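Local coordinates for protein amino Transferase (Eubacterium rectale, PDB 3ELE) that probably transfers amino groups between amino acids and keto acids using pyridoxal-5'-phosphate as cofactor, at residues 124-130 with 172-177; 212-218 with 237-243. All blocks are in the same frame, centred on the assembly; numbering follows the deposited sequence. Where two conformers were deposited one is given.

Contact 1 of 2, residues 124-130 with 172-177; sequences YDEFITI and HTRGVI
Strands 126-130 and 173-177 run parallel, their axes 4.7 Å apart at the closest and 16° off. Glu-126 N donates to His-172 O (2.8 Å) and Arg-174 N to Glu-126 O (2.9 Å). The next bond, Ile-128 N to Gly-175 O (3.0 Å), comes one residue late because Arg-174 (phi/psi -92/-30) forms a beta bulge; Ile-177 N then reaches Ile-128 O at 2.8 Å. The pair belongs to the parallel part of the mixed seven-stranded sheet in the large domain of fold-type I aminotransferases, beside strand 147-151. Ile-128 (chi1 m, chi2 t) shares a face with Thr-173 and Val-176: its CD1 lies 3.8 Å from Thr-173 CG2, and its CB 4.1 Å from CG2 of Val-176 (chi1 t). On the opposite face, Phe-127 (chi1 m, chi2 -88°) puts CE1 3.7 Å from Arg-174 CB and packs edge-to-face with Phe-116; Ile-177 (chi1 m, chi2 t) brings CD1 to 4.4 Å from Phe-127 CB. Arg-174 is m at chi1 to chi3, so NH1 makes a long salt bridge to Asp-125 OD2 (3.6 Å), which also accepts from Ser-121 N; NH2 bonds Val-3 O of the second subunit. Water 1 joins Asp-125 OD1 (2.8 Å) to ND1 of His-172 (chi1 m; 2.9 Å). Water 2 links OE1 of Glu-126 (chi1 m, chi2 t; 2.8 Å) and Thr-173 OG1 (2.7 Å), both tied to Asn-170.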
ATOM      1  N   TYR A 124      -0.636  13.600  21.477  1.00 31.20           N
ATOM      2  CA  TYR A 124       0.468  13.525  22.416  1.00 32.02           C
ATOM      3  C   TYR A 124       1.068  12.135  22.620  1.00 32.44           C
ATOM      4  O   TYR A 124       2.021  12.010  23.381  1.00 32.70           O
ATOM      5  CB  TYR A 124       0.085  14.190  23.727  1.00 32.79           C
ATOM      6  CG  TYR A 124      -0.298  15.644  23.564  1.00 32.23           C
ATOM      7  CD1 TYR A 124       0.601  16.550  22.996  1.00 34.51           C
ATOM      8  CD2 TYR A 124      -1.536  16.129  24.017  1.00 35.65           C
ATOM      9  CE1 TYR A 124       0.288  17.898  22.849  1.00 33.66           C
ATOM     10  CE2 TYR A 124      -1.870  17.502  23.887  1.00 36.19           C
ATOM     11  CZ  TYR A 124      -0.945  18.382  23.290  1.00 36.10           C
ATOM     12  OH  TYR A 124      -1.235  19.719  23.151  1.00 33.96           O
ATOM     13  N   ASP A 125       0.544  11.122  21.921  1.00 31.69           N
ATOM     14  CA  ASP A 125       1.100   9.757  21.949  1.00 31.69           C
ATOM     15  C   ASP A 125       2.550   9.737  21.503  1.00 31.97           C
ATOM     16  O   ASP A 125       2.910  10.409  20.522  1.00 32.50           O
ATOM     17  CB  ASP A 125       0.306   8.814  21.032  1.00 30.05           C
ATOM     18  CG  ASP A 125      -1.040   8.444  21.605  1.00 33.34           C
ATOM     19  OD1 ASP A 125      -1.375   8.869  22.740  1.00 26.12           O
ATOM     20  OD2 ASP A 125      -1.766   7.717  20.931  1.00 34.34           O
ATOM     21  N   GLU A 126       3.372   8.980  22.229  1.00 32.28           N
ATOM     22  CA  GLU A 126       4.799   8.853  21.922  1.00 31.70           C
ATOM     23  C   GLU A 126       5.183   7.422  21.607  1.00 31.12           C
ATOM     24  O   GLU A 126       4.680   6.486  22.244  1.00 29.33           O
ATOM     25  CB  GLU A 126       5.618   9.347  23.103  1.00 32.07           C
ATOM     26  CG  GLU A 126       5.464  10.859  23.368  1.00 35.93           C
ATOM     27  CD  GLU A 126       6.093  11.353  24.688  1.00 32.19           C
ATOM     28  OE1 GLU A 126       6.652  10.555  25.467  1.00 31.40           O
ATOM     29  OE2 GLU A 126       5.989  12.565  24.958  1.00 37.44           O
ATOM     30  N   PHE A 127       6.044   7.255  20.587  1.00 31.50           N
ATOM     31  CA  PHE A 127       6.668   5.977  20.276  1.00 32.07           C
ATOM     32  C   PHE A 127       8.175   6.177  20.437  1.00 32.83           C
ATOM     33  O   PHE A 127       8.736   7.175  19.951  1.00 31.92           O
ATOM     34  CB  PHE A 127       6.294   5.461  18.884  1.00 33.17           C
ATOM     35  CG  PHE A 127       4.856   5.078  18.776  1.00 36.70           C
ATOM     36  CD1 PHE A 127       4.433   3.780  19.112  1.00 36.96           C
ATOM     37  CD2 PHE A 127       3.899   6.020  18.378  1.00 35.88           C
ATOM     38  CE1 PHE A 127       3.055   3.420  19.040  1.00 36.56           C
ATOM     39  CE2 PHE A 127       2.538   5.672  18.292  1.00 34.27           C
ATOM     40  CZ  PHE A 127       2.111   4.367  18.609  1.00 27.19           C
ATOM     41  N   ILE A 128       8.812   5.233  21.136  1.00 32.56           N
ATOM     42  CA  ILE A 128      10.216   5.288  21.473  1.00 31.12           C
ATOM     43  C   ILE A 128      11.018   4.446  20.494  1.00 31.34           C
ATOM     44  O   ILE A 128      10.655   3.295  20.214  1.00 30.22           O
ATOM     45  CB  ILE A 128      10.495   4.773  22.906  1.00 30.87           C
ATOM     46  CG1 ILE A 128       9.870   5.685  23.962  1.00 33.40           C
ATOM     47  CG2 ILE A 128      12.000   4.703  23.213  1.00 32.03           C
ATOM     48  CD1 ILE A 128      10.093   5.160  25.350  1.00 32.17           C
ATOM     49  N   THR A 129      12.101   5.032  19.992  1.00 31.35           N
ATOM     50  CA  THR A 129      13.070   4.322  19.106  1.00 31.44           C
ATOM     51  C   THR A 129      14.397   4.334  19.886  1.00 31.79           C
ATOM     52  O   THR A 129      14.629   5.243  20.717  1.00 31.35           O
ATOM     53  CB  THR A 129      13.160   4.950  17.713  1.00 31.05           C
ATOM     54  OG1 THR A 129      13.982   4.133  16.853  1.00 36.16           O
ATOM     55  CG2 THR A 129      13.733   6.359  17.756  1.00 29.89           C
ATOM     56  N   ILE A 130      15.201   3.286  19.692  1.00 32.34           N
ATOM     57  CA  ILE A 130      16.494   3.121  20.366  1.00 32.25           C
ATOM     58  C   ILE A 130      17.550   3.439  19.311  1.00 32.56           C
ATOM     59  O   ILE A 130      17.645   2.732  18.304  1.00 30.69           O
ATOM     60  CB  ILE A 130      16.696   1.669  20.923  1.00 32.76           C
ATOM     61  CG1 ILE A 130      15.482   1.196  21.738  1.00 36.55           C
ATOM     62  CG2 ILE A 130      17.957   1.576  21.809  1.00 28.36           C
ATOM     63  CD1 ILE A 130      15.179   2.047  22.928  1.00 35.50           C
ATOM     64  N   HIS A 172       2.325   9.006  28.196  1.00 33.02           N
ATOM     65  CA  HIS A 172       2.051   9.134  26.754  1.00 32.46           C
ATOM     66  C   HIS A 172       2.690   8.046  25.869  1.00 31.89           C
ATOM     67  O   HIS A 172       2.367   7.956  24.691  1.00 32.35           O
ATOM     68  CB  HIS A 172       2.457  10.515  26.244  1.00 32.21           C
ATOM     69  CG  HIS A 172       1.736  11.638  26.926  1.00 29.02           C
ATOM     70  ND1 HIS A 172       0.434  11.977  26.627  1.00 34.28           N
ATOM     71  CD2 HIS A 172       2.126  12.479  27.914  1.00 29.68           C
ATOM     72  CE1 HIS A 172       0.055  12.985  27.394  1.00 33.18           C
ATOM     73  NE2 HIS A 172       1.067  13.317  28.177  1.00 32.24           N
ATOM     74  N   THR A 173       3.556   7.216  26.454  1.00 32.28           N
ATOM     75  CA  THR A 173       4.280   6.162  25.747  1.00 31.79           C
ATOM     76  C   THR A 173       3.348   5.004  25.350  1.00 33.17           C
ATOM     77  O   THR A 173       2.862   4.277  26.226  1.00 33.33           O
ATOM     78  CB  THR A 173       5.443   5.585  26.609  1.00 30.51           C
ATOM     79  OG1 THR A 173       6.264   6.651  27.108  1.00 31.36           O
ATOM     80  CG2 THR A 173       6.304   4.639  25.765  1.00 29.29           C
ATOM     81  N   ARG A 174       3.124   4.871  24.037  1.00 32.88           N
ATOM     82  CA  ARG A 174       2.279   3.822  23.459  0.50 33.05           C
ATOM     83  C   ARG A 174       3.052   2.583  23.067  1.00 32.09           C
ATOM     84  O   ARG A 174       2.507   1.483  23.091  1.00 29.81           O
ATOM     85  CB  ARG A 174       1.531   4.350  22.224  0.50 33.65           C
ATOM     86  CG  ARG A 174       0.754   5.658  22.428  0.50 37.65           C
ATOM     87  CD  ARG A 174      -0.101   5.711  23.693  0.50 38.92           C
ATOM     88  NE  ARG A 174      -0.697   4.416  24.000  0.50 42.21           N
ATOM     89  CZ  ARG A 174      -1.731   3.847  23.379  0.50 43.11           C
ATOM     90  NH1 ARG A 174      -2.398   4.462  22.400  0.50 42.09           N
ATOM     91  NH2 ARG A 174      -2.120   2.635  23.787  0.50 41.84           N
ATOM     92  N   GLY A 175       4.321   2.764  22.689  1.00 33.08           N
ATOM     93  CA  GLY A 175       5.156   1.650  22.311  1.00 32.17           C
ATOM     94  C   GLY A 175       6.633   1.917  22.155  1.00 32.71           C
ATOM     95  O   GLY A 175       7.075   3.060  22.127  1.00 33.83           O
ATOM     96  N   VAL A 176       7.389   0.830  22.101  1.00 31.58           N
ATOM     97  CA  VAL A 176       8.847   0.861  21.900  1.00 32.49           C
ATOM     98  C   VAL A 176       9.135   0.062  20.650  1.00 30.28           C
ATOM     99  O   VAL A 176       8.748  -1.095  20.547  1.00 28.13           O
ATOM    100  CB  VAL A 176       9.635   0.313  23.113  1.00 32.10           C
ATOM    101  CG1 VAL A 176      11.128   0.387  22.835  1.00 34.06           C
ATOM    102  CG2 VAL A 176       9.259   1.137  24.357  1.00 30.72           C
ATOM    103  N   ILE A 177       9.774   0.714  19.684  1.00 32.54           N
ATOM    104  CA  ILE A 177      10.148   0.107  18.416  1.00 32.18           C
ATOM    105  C   ILE A 177      11.528  -0.524  18.606  1.00 32.81           C
ATOM    106  O   ILE A 177      12.443   0.130  19.152  1.00 32.70           O
ATOM    107  CB  ILE A 177      10.271   1.164  17.251  1.00 33.20           C
ATOM    108  CG1 ILE A 177       9.008   2.024  17.100  1.00 35.11           C
ATOM    109  CG2 ILE A 177      10.579   0.467  15.934  1.00 30.22           C
ATOM    110  CD1 ILE A 177       9.266   3.387  16.447  1.00 32.32           C
TER
HETATM  111  O   HOH W   1      -1.318  10.945  24.624  1.00 31.46           O
HETATM  112  O   HOH W   2       7.916   8.043  25.517  1.00 25.96           O
HETATM  113  O   HOH W   3      14.227   1.500  17.607  1.00 20.88           O

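Contact 2 of 2, residues 212-218 with 237-243; sequences IFIIADE and YDNTLVC. With PLP (pyridoxal-5'-phosphate), chain E.
Just ahead of this strand pair a tyrosine hydroxyl bonds the backbone: Tyr-237 OH donates to Ile-212 O at 2.6 Å, and an inverse gamma turn centred on Asn-239 (phi/psi -81/72) leads into strand 240-243. That strand lies parallel to 213-217 in the seven-stranded sheet of the fold-type I aminotransferase large domain, the axes 4.8 Å apart at their closest and 16° off. The register is unbroken, with Ile-214 opposite Thr-240, Ile-215 opposite Leu-241, Ala-216 opposite Val-242 and Asp-217 opposite Cys-243. Bonds alternate: Ile-214 N to Asn-239 O (3.0 Å), Leu-241 N to Ile-214 O (2.9 Å), Ala-216 N to Leu-241 O (2.9 Å), Cys-243 N to Ala-216 O (2.8 Å) and Glu-218 N to Cys-243 O (2.8 Å). Tyr-237 (chi1 t) sets CD2 3.6 Å from CD1 of Ile-214 (chi1 m, chi2 t), while Thr-240 OG1 bonds Tyr-237 O at 2.8 Å. The Phe-213 ring (chi1 m) takes a CH-pi contact from Asn-239 CB, 4.1 Å from its centroid, and its CD2 meets Leu-241 CD1 at 4.1 Å. At the C-terminal end Asp-217 (chi1 t), hydrogen-bonded to Tyr-137, is the aspartate that in this family keeps the cofactor's pyridine nitrogen protonated, probably here too: Asp-217 OD2 sits 2.7 Å from PLP N1.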
ATOM      1  N   ILE A 212       2.179  -0.948  26.979  1.00 34.42           N
ATOM      2  CA  ILE A 212       3.211  -0.313  26.141  1.00 31.89           C
ATOM      3  C   ILE A 212       3.597  -1.457  25.222  1.00 33.03           C
ATOM      4  O   ILE A 212       4.141  -2.468  25.679  1.00 34.97           O
ATOM      5  CB  ILE A 212       4.440   0.174  26.926  1.00 29.77           C
ATOM      6  CG1 ILE A 212       4.048   1.207  27.985  1.00 31.67           C
ATOM      7  CG2 ILE A 212       5.490   0.784  25.970  1.00 29.64           C
ATOM      8  CD1 ILE A 212       5.152   1.525  28.971  1.00 30.69           C
ATOM      9  N   PHE A 213       3.292  -1.321  23.939  1.00 33.60           N
ATOM     10  CA  PHE A 213       3.636  -2.358  22.968  1.00 35.10           C
ATOM     11  C   PHE A 213       5.093  -2.379  22.585  1.00 35.08           C
ATOM     12  O   PHE A 213       5.769  -1.369  22.680  1.00 36.79           O
ATOM     13  CB  PHE A 213       2.781  -2.229  21.702  1.00 35.63           C
ATOM     14  CG  PHE A 213       1.403  -2.695  21.913  1.00 38.92           C
ATOM     15  CD1 PHE A 213       0.446  -1.848  22.483  1.00 39.02           C
ATOM     16  CD2 PHE A 213       1.067  -4.023  21.638  1.00 39.31           C
ATOM     17  CE1 PHE A 213      -0.833  -2.317  22.741  1.00 39.66           C
ATOM     18  CE2 PHE A 213      -0.203  -4.495  21.886  1.00 36.73           C
ATOM     19  CZ  PHE A 213      -1.149  -3.647  22.431  1.00 38.35           C
ATOM     20  N   ILE A 214       5.577  -3.563  22.217  1.00 34.30           N
ATOM     21  CA  ILE A 214       6.863  -3.715  21.544  1.00 33.28           C
ATOM     22  C   ILE A 214       6.428  -3.812  20.078  1.00 33.71           C
ATOM     23  O   ILE A 214       5.547  -4.599  19.756  1.00 32.24           O
ATOM     24  CB  ILE A 214       7.634  -4.999  21.922  1.00 33.44           C
ATOM     25  CG1 ILE A 214       8.287  -4.865  23.290  1.00 32.33           C
ATOM     26  CG2 ILE A 214       8.771  -5.309  20.896  1.00 30.43           C
ATOM     27  CD1 ILE A 214       9.070  -6.141  23.761  1.00 33.04           C
ATOM     28  N   ILE A 215       6.983  -2.960  19.220  1.00 34.75           N
ATOM     29  CA  ILE A 215       6.765  -3.024  17.774  1.00 34.76           C
ATOM     30  C   ILE A 215       8.095  -3.538  17.275  1.00 34.71           C
ATOM     31  O   ILE A 215       9.067  -2.795  17.292  1.00 36.14           O
ATOM     32  CB  ILE A 215       6.369  -1.656  17.155  1.00 35.24           C
ATOM     33  CG1 ILE A 215       5.089  -1.128  17.790  1.00 36.82           C
ATOM     34  CG2 ILE A 215       6.182  -1.756  15.648  1.00 32.41           C
ATOM     35  CD1 ILE A 215       5.329  -0.220  18.982  1.00 45.28           C
ATOM     36  N   ALA A 216       8.135  -4.823  16.885  1.00 33.62           N
ATOM     37  CA  ALA A 216       9.336  -5.509  16.440  1.00 33.27           C
ATOM     38  C   ALA A 216       9.466  -5.449  14.928  1.00 33.67           C
ATOM     39  O   ALA A 216       8.733  -6.141  14.217  1.00 33.16           O
ATOM     40  CB  ALA A 216       9.324  -6.987  16.915  1.00 32.64           C
ATOM     41  N   ASP A 217      10.437  -4.661  14.455  1.00 33.69           N
ATOM     42  CA  ASP A 217      10.720  -4.454  13.029  1.00 33.94           C
ATOM     43  C   ASP A 217      11.762  -5.490  12.645  1.00 33.78           C
ATOM     44  O   ASP A 217      12.963  -5.255  12.804  1.00 34.22           O
ATOM     45  CB  ASP A 217      11.234  -3.018  12.816  1.00 34.07           C
ATOM     46  CG  ASP A 217      11.355  -2.634  11.377  1.00 35.03           C
ATOM     47  OD1 ASP A 217      10.775  -3.317  10.519  1.00 32.61           O
ATOM     48  OD2 ASP A 217      12.001  -1.606  11.113  1.00 32.06           O
ATOM     49  N   GLU A 218      11.304  -6.626  12.112  1.00 33.95           N
ATOM     50  CA  GLU A 218      12.167  -7.810  11.859  1.00 34.28           C
ATOM     51  C   GLU A 218      12.566  -8.218  10.438  1.00 34.75           C
ATOM     52  O   GLU A 218      12.843  -9.406  10.221  1.00 34.74           O
ATOM     53  CB  GLU A 218      11.491  -9.023  12.484  1.00 34.42           C
ATOM     54  CG  GLU A 218      11.202  -8.890  13.951  1.00 34.82           C
ATOM     55  CD  GLU A 218      11.102 -10.234  14.614  1.00 34.15           C
ATOM     56  OE1 GLU A 218      10.614 -11.195  13.969  1.00 36.60           O
ATOM     57  OE2 GLU A 218      11.548 -10.338  15.770  1.00 33.67           O
ATOM     58  N   TYR A 237       7.404 -11.149  25.755  1.00 34.01           N
ATOM     59  CA  TYR A 237       6.529 -10.053  26.062  1.00 34.09           C
ATOM     60  C   TYR A 237       5.177 -10.276  25.367  1.00 33.82           C
ATOM     61  O   TYR A 237       5.111 -10.482  24.151  1.00 33.23           O
ATOM     62  CB  TYR A 237       7.200  -8.746  25.614  1.00 34.86           C
ATOM     63  CG  TYR A 237       6.517  -7.507  26.147  1.00 35.50           C
ATOM     64  CD1 TYR A 237       6.544  -7.215  27.512  1.00 32.18           C
ATOM     65  CD2 TYR A 237       5.872  -6.609  25.296  1.00 33.74           C
ATOM     66  CE1 TYR A 237       5.919  -6.074  28.032  1.00 33.92           C
ATOM     67  CE2 TYR A 237       5.231  -5.456  25.818  1.00 35.33           C
ATOM     68  CZ  TYR A 237       5.266  -5.198  27.179  1.00 31.64           C
ATOM     69  OH  TYR A 237       4.652  -4.085  27.698  1.00 33.55           O
ATOM     70  N   ASP A 238       4.108 -10.241  26.154  1.00 33.13           N
ATOM     71  CA  ASP A 238       2.763 -10.516  25.643  1.00 33.12           C
ATOM     72  C   ASP A 238       2.303  -9.505  24.588  1.00 32.76           C
ATOM     73  O   ASP A 238       1.965  -9.900  23.470  1.00 34.09           O
ATOM     74  CB  ASP A 238       1.763 -10.621  26.802  1.00 32.60           C
ATOM     75  CG  ASP A 238       1.891 -11.917  27.590  1.00 33.66           C
ATOM     76  OD1 ASP A 238       2.570 -12.879  27.158  1.00 35.59           O
ATOM     77  OD2 ASP A 238       1.272 -11.977  28.656  1.00 33.41           O
ATOM     78  N   ASN A 239       2.378  -8.222  24.929  1.00 33.14           N
ATOM     79  CA  ASN A 239       1.982  -7.114  24.027  1.00 32.76           C
ATOM     80  C   ASN A 239       3.080  -6.764  23.018  1.00 32.12           C
ATOM     81  O   ASN A 239       3.713  -5.733  23.082  1.00 31.57           O
ATOM     82  CB  ASN A 239       1.517  -5.902  24.853  1.00 33.11           C
ATOM     83  CG  ASN A 239       0.218  -6.173  25.596  1.00 33.19           C
ATOM     84  OD1 ASN A 239      -0.757  -6.598  24.997  1.00 35.11           O
ATOM     85  ND2 ASN A 239       0.201  -5.915  26.894  1.00 28.78           N
ATOM     86  N   THR A 240       3.270  -7.659  22.060  1.00 32.85           N
ATOM     87  CA  THR A 240       4.265  -7.510  21.010  1.00 31.39           C
ATOM     88  C   THR A 240       3.559  -7.658  19.682  1.00 32.92           C
ATOM     89  O   THR A 240       2.780  -8.602  19.505  1.00 34.38           O
ATOM     90  CB  THR A 240       5.323  -8.601  21.123  1.00 31.59           C
ATOM     91  OG1 THR A 240       5.953  -8.518  22.398  1.00 29.37           O
ATOM     92  CG2 THR A 240       6.409  -8.536  19.970  1.00 25.29           C
ATOM     93  N   LEU A 241       3.819  -6.707  18.784  1.00 32.33           N
ATOM     94  CA  LEU A 241       3.379  -6.727  17.394  1.00 32.33           C
ATOM     95  C   LEU A 241       4.645  -6.950  16.595  1.00 32.78           C
ATOM     96  O   LEU A 241       5.636  -6.268  16.850  1.00 35.78           O
ATOM     97  CB  LEU A 241       2.732  -5.398  16.998  1.00 31.91           C
ATOM     98  CG  LEU A 241       1.363  -5.125  17.625  1.00 31.51           C
ATOM     99  CD1 LEU A 241       0.978  -3.644  17.529  1.00 29.56           C
ATOM    100  CD2 LEU A 241       0.311  -6.037  16.967  1.00 29.66           C
ATOM    101  N   VAL A 242       4.638  -7.925  15.677  1.00 32.37           N
ATOM    102  CA  VAL A 242       5.803  -8.225  14.832  1.00 31.35           C
ATOM    103  C   VAL A 242       5.504  -7.771  13.413  1.00 31.96           C
ATOM    104  O   VAL A 242       4.442  -8.076  12.888  1.00 30.50           O
ATOM    105  CB  VAL A 242       6.206  -9.717  14.866  1.00 32.16           C
ATOM    106  CG1 VAL A 242       7.411  -9.975  13.934  1.00 30.84           C
ATOM    107  CG2 VAL A 242       6.523 -10.154  16.323  1.00 26.22           C
ATOM    108  N   CYS A 243       6.438  -7.002  12.842  1.00 32.17           N
ATOM    109  CA  CYS A 243       6.385  -6.482  11.478  1.00 32.42           C
ATOM    110  C   CYS A 243       7.503  -7.185  10.739  1.00 32.89           C
ATOM    111  O   CYS A 243       8.673  -7.112  11.153  1.00 32.83           O
ATOM    112  CB  CYS A 243       6.611  -4.966  11.451  1.00 31.70           C
ATOM    113  SG  CYS A 243       5.311  -4.063  12.306  1.00 33.75           S
TER
HETATM  114  N1  PLP E 500      12.863  -1.555   8.573  1.00 37.68           N
HETATM  115  C2  PLP E 500      14.244  -1.397   8.438  1.00 36.80           C
HETATM  116  C2A PLP E 500      15.092  -1.309   9.667  1.00 37.04           C
HETATM  117  C3  PLP E 500      14.834  -1.354   7.158  1.00 38.88           C
HETATM  118  O3  PLP E 500      16.194  -1.217   7.017  1.00 31.83           O
HETATM  119  C4  PLP E 500      14.027  -1.427   5.999  1.00 45.59           C
HETATM  120  C4A PLP E 500      14.661  -0.929   4.713  1.00 49.92           C
HETATM  121  O4A PLP E 500      14.625   0.269   4.431  1.00 55.32           O
HETATM  122  C5  PLP E 500      12.617  -1.589   6.164  1.00 44.80           C
HETATM  123  C6  PLP E 500      12.045  -1.648   7.459  1.00 35.02           C
HETATM  124  C5A PLP E 500      11.655  -1.647   4.996  1.00 40.76           C
HETATM  125  O4P PLP E 500      11.406  -2.939   4.538  1.00 41.95           O
HETATM  126  P   PLP E 500      10.286  -3.116   3.392  1.00 42.04           P
HETATM  127  O1P PLP E 500       9.565  -4.419   3.585  1.00 36.27           O
HETATM  128  O2P PLP E 500      10.964  -3.198   2.055  1.00 39.54           O
HETATM  129  O3P PLP E 500       9.302  -1.992   3.388  1.00 30.73           O

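In the fold
The two pairs sit side by side in one sheet: strands 173-178 and 213-217 are neighbours, with Val-176 N and O probably hydrogen-bonded to Phe-213 O (2.8 Å) and Ile-215 N (2.9 Å). Both are largely buried, but contact 1 comes to the surface at Tyr-124 and His-172, whereas no touching residue of contact 2 is exposed. Helix 108-119 covers one face of each, and Val-3 of the second subunit reaches both, at Arg-174 and Phe-213. In contact 1 a bulge and water-bridged, charged side chains cluster toward the start of the strands; contact 2 stays in regular register and places its charged residues, Asp-217 and Glu-218, at the C-terminal end, Asp-217 on the cofactor.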